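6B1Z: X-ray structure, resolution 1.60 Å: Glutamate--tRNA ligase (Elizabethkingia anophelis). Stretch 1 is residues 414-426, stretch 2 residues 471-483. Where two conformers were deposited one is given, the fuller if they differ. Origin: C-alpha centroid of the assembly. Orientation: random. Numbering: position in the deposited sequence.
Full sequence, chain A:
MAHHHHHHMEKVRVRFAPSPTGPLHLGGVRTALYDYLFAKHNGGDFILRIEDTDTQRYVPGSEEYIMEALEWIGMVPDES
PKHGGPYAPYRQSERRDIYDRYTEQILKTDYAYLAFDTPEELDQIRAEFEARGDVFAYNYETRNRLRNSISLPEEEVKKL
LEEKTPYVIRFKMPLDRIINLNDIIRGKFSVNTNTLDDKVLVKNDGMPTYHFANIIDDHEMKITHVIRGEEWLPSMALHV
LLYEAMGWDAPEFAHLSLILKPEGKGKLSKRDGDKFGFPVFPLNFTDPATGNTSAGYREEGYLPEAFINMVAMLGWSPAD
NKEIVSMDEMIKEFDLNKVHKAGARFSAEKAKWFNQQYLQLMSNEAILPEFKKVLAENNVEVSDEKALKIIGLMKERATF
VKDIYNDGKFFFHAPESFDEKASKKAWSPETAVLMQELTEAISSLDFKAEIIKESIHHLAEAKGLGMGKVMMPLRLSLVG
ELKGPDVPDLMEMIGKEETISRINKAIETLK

Stretch 1 414-426: APESFDEKASKKA
Stretch 2 (471-483) MMPLRLSLVGELK

Stretch 1 enters as a loop, with phi/psi of -68/139 at Pro415, a turn of -96/-35 at Glu416, -122/-175 at Ser417, -141/130 at Phe418 and -53/129 at Asp419, before the helix over 420-425. Stretch 2 continues a helix that began earlier in the chain, kinked at Pro473 because a proline nitrogen has no hydrogen to give to the turn before; the helix runs to Val479, and Gly480 leaves it. The register pairs Phe418 with Gly480 (CA to CA 4.4 Å), Asp419 with Glu481 (CA to CA 5.5 Å) and Ala426 with Pro473 (CA to CA 5.1 Å). The contact buries 590 Å², both sides summed.

A single hydrogen bond crosses between the stretches: Asp419 N donates to Gly480 O at 2.9 Å, with an N-H...O angle of 163°. The same carbonyl receives a CA-H...O contact, Phe418 CA to Gly480 O at 3.5 Å with 139° at the hydrogen, so one acceptor fixes two successive residues.

Gly480 has phi/psi 86/-19, at which a CB would be jammed against the carbonyl of Val479. An ideal CB would also lie 3.2 Å from Pro415 CB and 3.3 Å from Ser417 O, so both the backbone and the neighbouring stretch favour glycine. The helix closes through Gly480 N to Leu476 O (2.7 Å).

Asp419 is the N-cap of the helix in stretch 1. With chi1 at 178° (t), its OD2 accepts from Ala422 N at 2.6 Å and 168°, while its main-chain O accepts from Ser423 N at 2.7 Å. Its backbone amide is thus tied to stretch 2 while its carboxylate caps the helix.

Packing against backbone dominates the C-terminal end of the helix in stretch 2. Pro415 has its CA-to-CB bond directed toward stretch 2, and its C-gamma exo ring places CG 3.3 Å from Leu478 O, 3.6 Å from Ser477 O and 3.5 Å from Gly480 N; a compact ring without polar side-chain atoms fits this close approach. Phe418 adopts chi1 -58° (m) and chi2 -82°, which brings the edge of its ring to the helix carbonyls, CD1 to Leu476 O at 3.5 Å and CE1 to Ser477 O at 3.9 Å. Ser477 itself points away, and its OG (chi1 -57°, m) donates to Pro473 O at 2.8 Å.

The apolar contacts centre on Leu476 (chi1 178°, t; chi2 70°, p), which points toward stretch 1. Its CG lies 4.1 Å from Phe418 CD1, its CD1 3.8 Å from Ala422 CB, and its CD2 3.7 Å from Ser423 CA. Ala422, buried and directed toward stretch 2, also meets Leu482: its CB is 3.7 Å from Leu482 CG (chi1 -61°, m; chi2 -177°, t), and its short methyl permits this close approach. Farther along, Ala426 CB reaches Met472 CG at 3.7 Å and Pro473 CB at 4.4 Å; Met472 is extended through chi1 -170° and chi2 168° (both t), then turns at chi3 -65° (m).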

ATOM      1  N   ALA A 414     -33.106  20.839  -4.123  1.00 30.31           N
ATOM      2  CA  ALA A 414     -34.369  20.385  -4.682  1.00 35.79           C
ATOM      3  C   ALA A 414     -34.170  19.843  -6.096  1.00 33.04           C
ATOM      4  O   ALA A 414     -33.271  20.283  -6.819  1.00 37.34           O
ATOM      5  CB  ALA A 414     -35.381  21.527  -4.709  1.00 35.83           C
ATOM      6  N   PRO A 415     -34.995  18.885  -6.520  1.00 37.04           N
ATOM      7  CA  PRO A 415     -34.910  18.414  -7.905  1.00 46.04           C
ATOM      8  C   PRO A 415     -35.358  19.496  -8.876  1.00 42.70           C
ATOM      9  O   PRO A 415     -36.329  20.217  -8.630  1.00 47.45           O
ATOM     10  CB  PRO A 415     -35.860  17.207  -7.939  1.00 46.52           C
ATOM     11  CG  PRO A 415     -36.206  16.916  -6.500  1.00 50.26           C
ATOM     12  CD  PRO A 415     -36.068  18.209  -5.771  1.00 41.22           C
ATOM     13  N   GLU A 416     -34.633  19.606  -9.988  1.00 51.86           N
ATOM     14  CA  GLU A 416     -34.989  20.552 -11.038  1.00 62.87           C
ATOM     15  C   GLU A 416     -35.816  19.901 -12.141  1.00 74.34           C
ATOM     16  O   GLU A 416     -36.712  20.542 -12.702  1.00 76.99           O
ATOM     17  CB  GLU A 416     -33.721  21.182 -11.620  1.00 62.04           C
ATOM     18  CG  GLU A 416     -32.971  22.045 -10.619  1.00 66.36           C
ATOM     19  CD  GLU A 416     -31.578  22.415 -11.084  1.00 76.01           C
ATOM     20  OE1 GLU A 416     -31.206  22.043 -12.217  1.00 80.66           O
ATOM     21  OE2 GLU A 416     -30.853  23.075 -10.311  1.00 79.75           O
ATOM     22  N   SER A 417     -35.538  18.640 -12.453  1.00 77.58           N
ATOM     23  CA  SER A 417     -36.309  17.846 -13.403  1.00 73.41           C
ATOM     24  C   SER A 417     -36.833  16.591 -12.710  1.00 69.32           C
ATOM     25  O   SER A 417     -36.665  16.401 -11.503  1.00 68.38           O
ATOM     26  CB  SER A 417     -35.461  17.479 -14.622  1.00 67.06           C
ATOM     27  OG  SER A 417     -34.278  16.803 -14.232  1.00 63.83           O
ATOM     28  N   PHE A 418     -37.476  15.727 -13.491  1.00 63.58           N
ATOM     29  CA  PHE A 418     -37.982  14.461 -12.982  1.00 57.27           C
ATOM     30  C   PHE A 418     -37.756  13.379 -14.025  1.00 66.19           C
ATOM     31  O   PHE A 418     -38.105  13.561 -15.195  1.00 76.49           O
ATOM     32  CB  PHE A 418     -39.471  14.552 -12.628  1.00 52.90           C
ATOM     33  CG  PHE A 418     -39.795  15.609 -11.611  1.00 55.98           C
ATOM     34  CD1 PHE A 418     -39.625  15.364 -10.257  1.00 49.87           C
ATOM     35  CD2 PHE A 418     -40.282  16.845 -12.005  1.00 56.35           C
ATOM     36  CE1 PHE A 418     -39.930  16.333  -9.314  1.00 46.45           C
ATOM     37  CE2 PHE A 418     -40.590  17.818 -11.070  1.00 53.01           C
ATOM     38  CZ  PHE A 418     -40.413  17.562  -9.721  1.00 54.57           C
ATOM     39  N   ASP A 419     -37.162  12.266 -13.596  1.00 63.26           N
ATOM     40  CA  ASP A 419     -36.951  11.118 -14.469  1.00 65.66           C
ATOM     41  C   ASP A 419     -38.259  10.695 -15.128  1.00 67.36           C
ATOM     42  O   ASP A 419     -39.275  10.505 -14.454  1.00 63.35           O
ATOM     43  CB  ASP A 419     -36.365   9.960 -13.658  1.00 70.75           C
ATOM     44  CG  ASP A 419     -36.162   8.709 -14.484  1.00 72.83           C
ATOM     45  OD1 ASP A 419     -35.077   8.561 -15.086  1.00 72.28           O
ATOM     46  OD2 ASP A 419     -37.091   7.875 -14.534  1.00 73.06           O
ATOM     47  N   GLU A 420     -38.227  10.552 -16.456  1.00 72.67           N
ATOM     48  CA  GLU A 420     -39.447  10.247 -17.200  1.00 74.76           C
ATOM     49  C   GLU A 420     -39.970   8.856 -16.863  1.00 68.65           C
ATOM     50  O   GLU A 420     -41.170   8.678 -16.621  1.00 73.80           O
ATOM     51  CB  GLU A 420     -39.193  10.380 -18.703  1.00 73.63           C
ATOM     52  N   LYS A 421     -39.084   7.855 -16.846  1.00 63.78           N
ATOM     53  CA  LYS A 421     -39.500   6.495 -16.512  1.00 63.63           C
ATOM     54  C   LYS A 421     -40.164   6.446 -15.141  1.00 68.69           C
ATOM     55  O   LYS A 421     -41.245   5.865 -14.979  1.00 65.51           O
ATOM     56  CB  LYS A 421     -38.298   5.551 -16.567  1.00 60.34           C
ATOM     57  N   ALA A 422     -39.536   7.069 -14.139  1.00 63.82           N
ATOM     58  CA  ALA A 422     -40.144   7.130 -12.816  1.00 58.22           C
ATOM     59  C   ALA A 422     -41.413   7.971 -12.823  1.00 62.98           C
ATOM     60  O   ALA A 422     -42.368   7.656 -12.103  1.00 61.99           O
ATOM     61  CB  ALA A 422     -39.143   7.683 -11.802  1.00 53.98           C
ATOM     62  N   SER A 423     -41.443   9.041 -13.621  1.00 62.78           N
ATOM     63  CA  SER A 423     -42.646   9.861 -13.696  1.00 68.62           C
ATOM     64  C   SER A 423     -43.810   9.065 -14.266  1.00 72.90           C
ATOM     65  O   SER A 423     -44.953   9.209 -13.814  1.00 72.96           O
ATOM     66  CB  SER A 423     -42.377  11.108 -14.540  1.00 71.51           C
ATOM     67  N   LYS A 424     -43.537   8.207 -15.253  1.00 73.23           N
ATOM     68  CA  LYS A 424     -44.590   7.381 -15.831  1.00 84.57           C
ATOM     69  C   LYS A 424     -45.045   6.303 -14.855  1.00 88.47           C
ATOM     70  O   LYS A 424     -46.249   6.046 -14.723  1.00 89.84           O
ATOM     71  CB  LYS A 424     -44.108   6.754 -17.139  1.00 85.08           C
ATOM     72  N   LYS A 425     -44.099   5.663 -14.159  1.00 83.50           N
ATOM     73  CA  LYS A 425     -44.463   4.633 -13.192  1.00 74.18           C
ATOM     74  C   LYS A 425     -45.258   5.220 -12.032  1.00 77.27           C
ATOM     75  O   LYS A 425     -46.225   4.610 -11.560  1.00 80.66           O
ATOM     76  CB  LYS A 425     -43.208   3.923 -12.683  1.00 65.76           C
ATOM     77  N   ALA A 426     -44.873   6.405 -11.564  1.00 73.95           N
ATOM     78  CA  ALA A 426     -45.587   7.073 -10.483  1.00 65.18           C
ATOM     79  C   ALA A 426     -46.436   8.217 -11.030  1.00 59.20           C
ATOM     80  O   ALA A 426     -47.317   8.735 -10.343  1.00 58.85           O
ATOM     81  CB  ALA A 426     -44.607   7.587  -9.431  1.00 63.32           C
ATOM     82  N   MET A 471     -46.696   7.007  -1.323  1.00 47.09           N
ATOM     83  CA  MET A 471     -45.256   7.067  -1.086  1.00 48.08           C
ATOM     84  C   MET A 471     -44.466   7.258  -2.376  1.00 48.57           C
ATOM     85  O   MET A 471     -43.443   7.954  -2.382  1.00 43.19           O
ATOM     86  CB  MET A 471     -44.785   5.799  -0.373  1.00 44.22           C
ATOM     87  CG  MET A 471     -45.155   5.726   1.091  1.00 52.50           C
ATOM     88  SD  MET A 471     -44.482   7.109   2.028  1.00 50.31           S
ATOM     89  CE  MET A 471     -44.695   6.497   3.699  1.00 52.81           C
ATOM     90  N   MET A 472     -44.902   6.631  -3.474  1.00 44.56           N
ATOM     91  CA  MET A 472     -44.062   6.630  -4.669  1.00 46.77           C
ATOM     92  C   MET A 472     -44.066   7.982  -5.382  1.00 47.89           C
ATOM     93  O   MET A 472     -42.987   8.498  -5.699  1.00 44.02           O
ATOM     94  CB  MET A 472     -44.472   5.510  -5.628  1.00 51.39           C
ATOM     95  CG  MET A 472     -43.479   5.304  -6.765  1.00 56.56           C
ATOM     96  SD  MET A 472     -43.743   3.795  -7.717  1.00 61.66           S
ATOM     97  CE  MET A 472     -43.404   2.540  -6.485  1.00 62.65           C
ATOM     98  N   PRO A 473     -45.222   8.596  -5.662  1.00 50.34           N
ATOM     99  CA  PRO A 473     -45.170   9.951  -6.237  1.00 47.52           C
ATOM    100  C   PRO A 473     -44.550  10.962  -5.291  1.00 47.94           C
ATOM    101  O   PRO A 473     -43.928  11.930  -5.747  1.00 45.19           O
ATOM    102  CB  PRO A 473     -46.644  10.267  -6.535  1.00 52.48           C
ATOM    103  CG  PRO A 473     -47.409   9.409  -5.607  1.00 49.88           C
ATOM    104  CD  PRO A 473     -46.615   8.140  -5.488  1.00 49.53           C
ATOM    105  N   LEU A 474     -44.696  10.750  -3.981  1.00 43.84           N
ATOM    106  CA  LEU A 474     -44.041  11.607  -2.999  1.00 45.08           C
ATOM    107  C   LEU A 474     -42.521  11.501  -3.099  1.00 40.97           C
ATOM    108  O   LEU A 474     -41.814  12.515  -3.082  1.00 39.06           O
ATOM    109  CB  LEU A 474     -44.529  11.233  -1.597  1.00 51.42           C
ATOM    110  CG  LEU A 474     -44.113  12.067  -0.391  1.00 50.28           C
ATOM    111  CD1 LEU A 474     -44.412  13.539  -0.630  1.00 58.68           C
ATOM    112  CD2 LEU A 474     -44.863  11.562   0.830  1.00 54.04           C
ATOM    113  N   ARG A 475     -41.999  10.272  -3.202  1.00 37.57           N
ATOM    114  CA  ARG A 475     -40.563  10.094  -3.400  1.00 35.80           C
ATOM    115  C   ARG A 475     -40.092  10.804  -4.662  1.00 38.03           C
ATOM    116  O   ARG A 475     -39.061  11.484  -4.654  1.00 34.74           O
ATOM    117  CB  ARG A 475     -40.216   8.605  -3.461  1.00 34.24           C
ATOM    118  CG  ARG A 475     -38.712   8.325  -3.650  1.00 34.17           C
ATOM    119  CD  ARG A 475     -38.392   6.831  -3.764  1.00 32.37           C
ATOM    120  NE  ARG A 475     -38.856   6.068  -2.609  1.00 34.09           N
ATOM    121  CZ  ARG A 475     -38.169   5.926  -1.480  1.00 32.49           C
ATOM    122  NH1 ARG A 475     -36.982   6.505  -1.341  1.00 31.21           N
ATOM    123  NH2 ARG A 475     -38.677   5.213  -0.482  1.00 38.23           N
ATOM    124  N   LEU A 476     -40.841  10.662  -5.760  1.00 38.50           N
ATOM    125  CA  LEU A 476     -40.454  11.320  -7.004  1.00 39.65           C
ATOM    126  C   LEU A 476     -40.390  12.833  -6.829  1.00 37.77           C
ATOM    127  O   LEU A 476     -39.455  13.483  -7.315  1.00 40.57           O
ATOM    128  CB  LEU A 476     -41.432  10.949  -8.117  1.00 44.36           C
ATOM    129  CG  LEU A 476     -41.178  11.598  -9.478  1.00 46.70           C
ATOM    130  CD1 LEU A 476     -39.927  11.025 -10.111  1.00 44.21           C
ATOM    131  CD2 LEU A 476     -42.376  11.402 -10.383  1.00 51.91           C
ATOM    132  N   SER A 477     -41.358  13.401  -6.105  1.00 38.83           N
ATOM    133  CA  SER A 477     -41.393  14.845  -5.886  1.00 38.82           C
ATOM    134  C   SER A 477     -40.159  15.328  -5.135  1.00 38.91           C
ATOM    135  O   SER A 477     -39.618  16.403  -5.430  1.00 38.83           O
ATOM    136  CB  SER A 477     -42.647  15.218  -5.102  1.00 44.27           C
ATOM    137  OG  SER A 477     -43.814  14.777  -5.769  1.00 48.29           O
ATOM    138  N   LEU A 478     -39.722  14.563  -4.139  1.00 34.82           N
ATOM    139  CA  LEU A 478     -38.656  15.023  -3.257  1.00 33.26           C
ATOM    140  C   LEU A 478     -37.276  14.765  -3.837  1.00 35.35           C
ATOM    141  O   LEU A 478     -36.334  15.504  -3.529  1.00 34.17           O
ATOM    142  CB  LEU A 478     -38.781  14.342  -1.891  1.00 36.68           C
ATOM    143  CG  LEU A 478     -40.117  14.518  -1.166  1.00 36.20           C
ATOM    144  CD1 LEU A 478     -40.151  13.687   0.099  1.00 41.78           C
ATOM    145  CD2 LEU A 478     -40.411  15.992  -0.857  1.00 44.75           C
ATOM    146  N   VAL A 479     -37.143  13.740  -4.678  1.00 32.62           N
ATOM    147  CA  VAL A 479     -35.846  13.276  -5.142  1.00 33.15           C
ATOM    148  C   VAL A 479     -35.641  13.495  -6.639  1.00 39.68           C
ATOM    149  O   VAL A 479     -34.494  13.639  -7.079  1.00 37.32           O
ATOM    150  CB  VAL A 479     -35.667  11.785  -4.779  1.00 28.71           C
ATOM    151  CG1 VAL A 479     -34.324  11.247  -5.263  1.00 30.75           C
ATOM    152  CG2 VAL A 479     -35.800  11.590  -3.276  1.00 31.16           C
ATOM    153  N   GLY A 480     -36.711  13.547  -7.428  1.00 44.19           N
ATOM    154  CA  GLY A 480     -36.613  13.569  -8.867  1.00 47.23           C
ATOM    155  C   GLY A 480     -36.536  12.197  -9.502  1.00 47.51           C
ATOM    156  O   GLY A 480     -36.801  12.065 -10.702  1.00 51.42           O
ATOM    157  N   GLU A 481     -36.171  11.181  -8.724  1.00 44.71           N
ATOM    158  CA  GLU A 481     -36.193   9.805  -9.197  0.58 45.16           C
ATOM    159  C   GLU A 481     -36.567   8.909  -8.025  1.00 45.81           C
ATOM    160  O   GLU A 481     -36.855   9.381  -6.921  1.00 40.36           O
ATOM    161  CB  GLU A 481     -34.851   9.416  -9.823  0.58 49.19           C
ATOM    162  CG  GLU A 481     -33.643   9.855  -9.026  0.58 50.65           C
ATOM    163  CD  GLU A 481     -32.389   9.910  -9.871  0.58 55.60           C
ATOM    164  OE1 GLU A 481     -31.636   8.914  -9.894  0.58 54.85           O
ATOM    165  OE2 GLU A 481     -32.166  10.951 -10.528  0.58 57.83           O
ATOM    166  N   LEU A 482     -36.612   7.600  -8.278  1.00 40.01           N
ATOM    167  CA  LEU A 482     -36.995   6.645  -7.239  1.00 37.30           C
ATOM    168  C   LEU A 482     -35.730   6.117  -6.561  1.00 41.67           C
ATOM    169  O   LEU A 482     -35.226   5.025  -6.843  1.00 37.67           O
ATOM    170  CB  LEU A 482     -37.844   5.528  -7.830  1.00 36.45           C
ATOM    171  CG  LEU A 482     -39.147   6.035  -8.454  1.00 42.10           C
ATOM    172  CD1 LEU A 482     -39.998   4.884  -8.968  1.00 42.48           C
ATOM    173  CD2 LEU A 482     -39.940   6.889  -7.469  1.00 44.07           C
ATOM    174  N   LYS A 483     -35.207   6.918  -5.641  1.00 33.94           N
ATOM    175  CA  LYS A 483     -34.073   6.498  -4.834  1.00 37.24           C
ATOM    176  C   LYS A 483     -34.148   7.209  -3.487  1.00 34.08           C
ATOM    177  O   LYS A 483     -35.120   7.908  -3.181  1.00 32.18           O
ATOM    178  CB  LYS A 483     -32.752   6.769  -5.561  1.00 39.11           C
ATOM    179  CG  LYS A 483     -32.469   8.231  -5.797  1.00 42.90           C
ATOM    180  CD  LYS A 483     -31.223   8.449  -6.647  1.00 57.34           C
ATOM    181  CE  LYS A 483     -30.833   9.928  -6.674  1.00 62.01           C
ATOM    182  NZ  LYS A 483     -29.890  10.262  -7.780  1.00 65.46           N
TER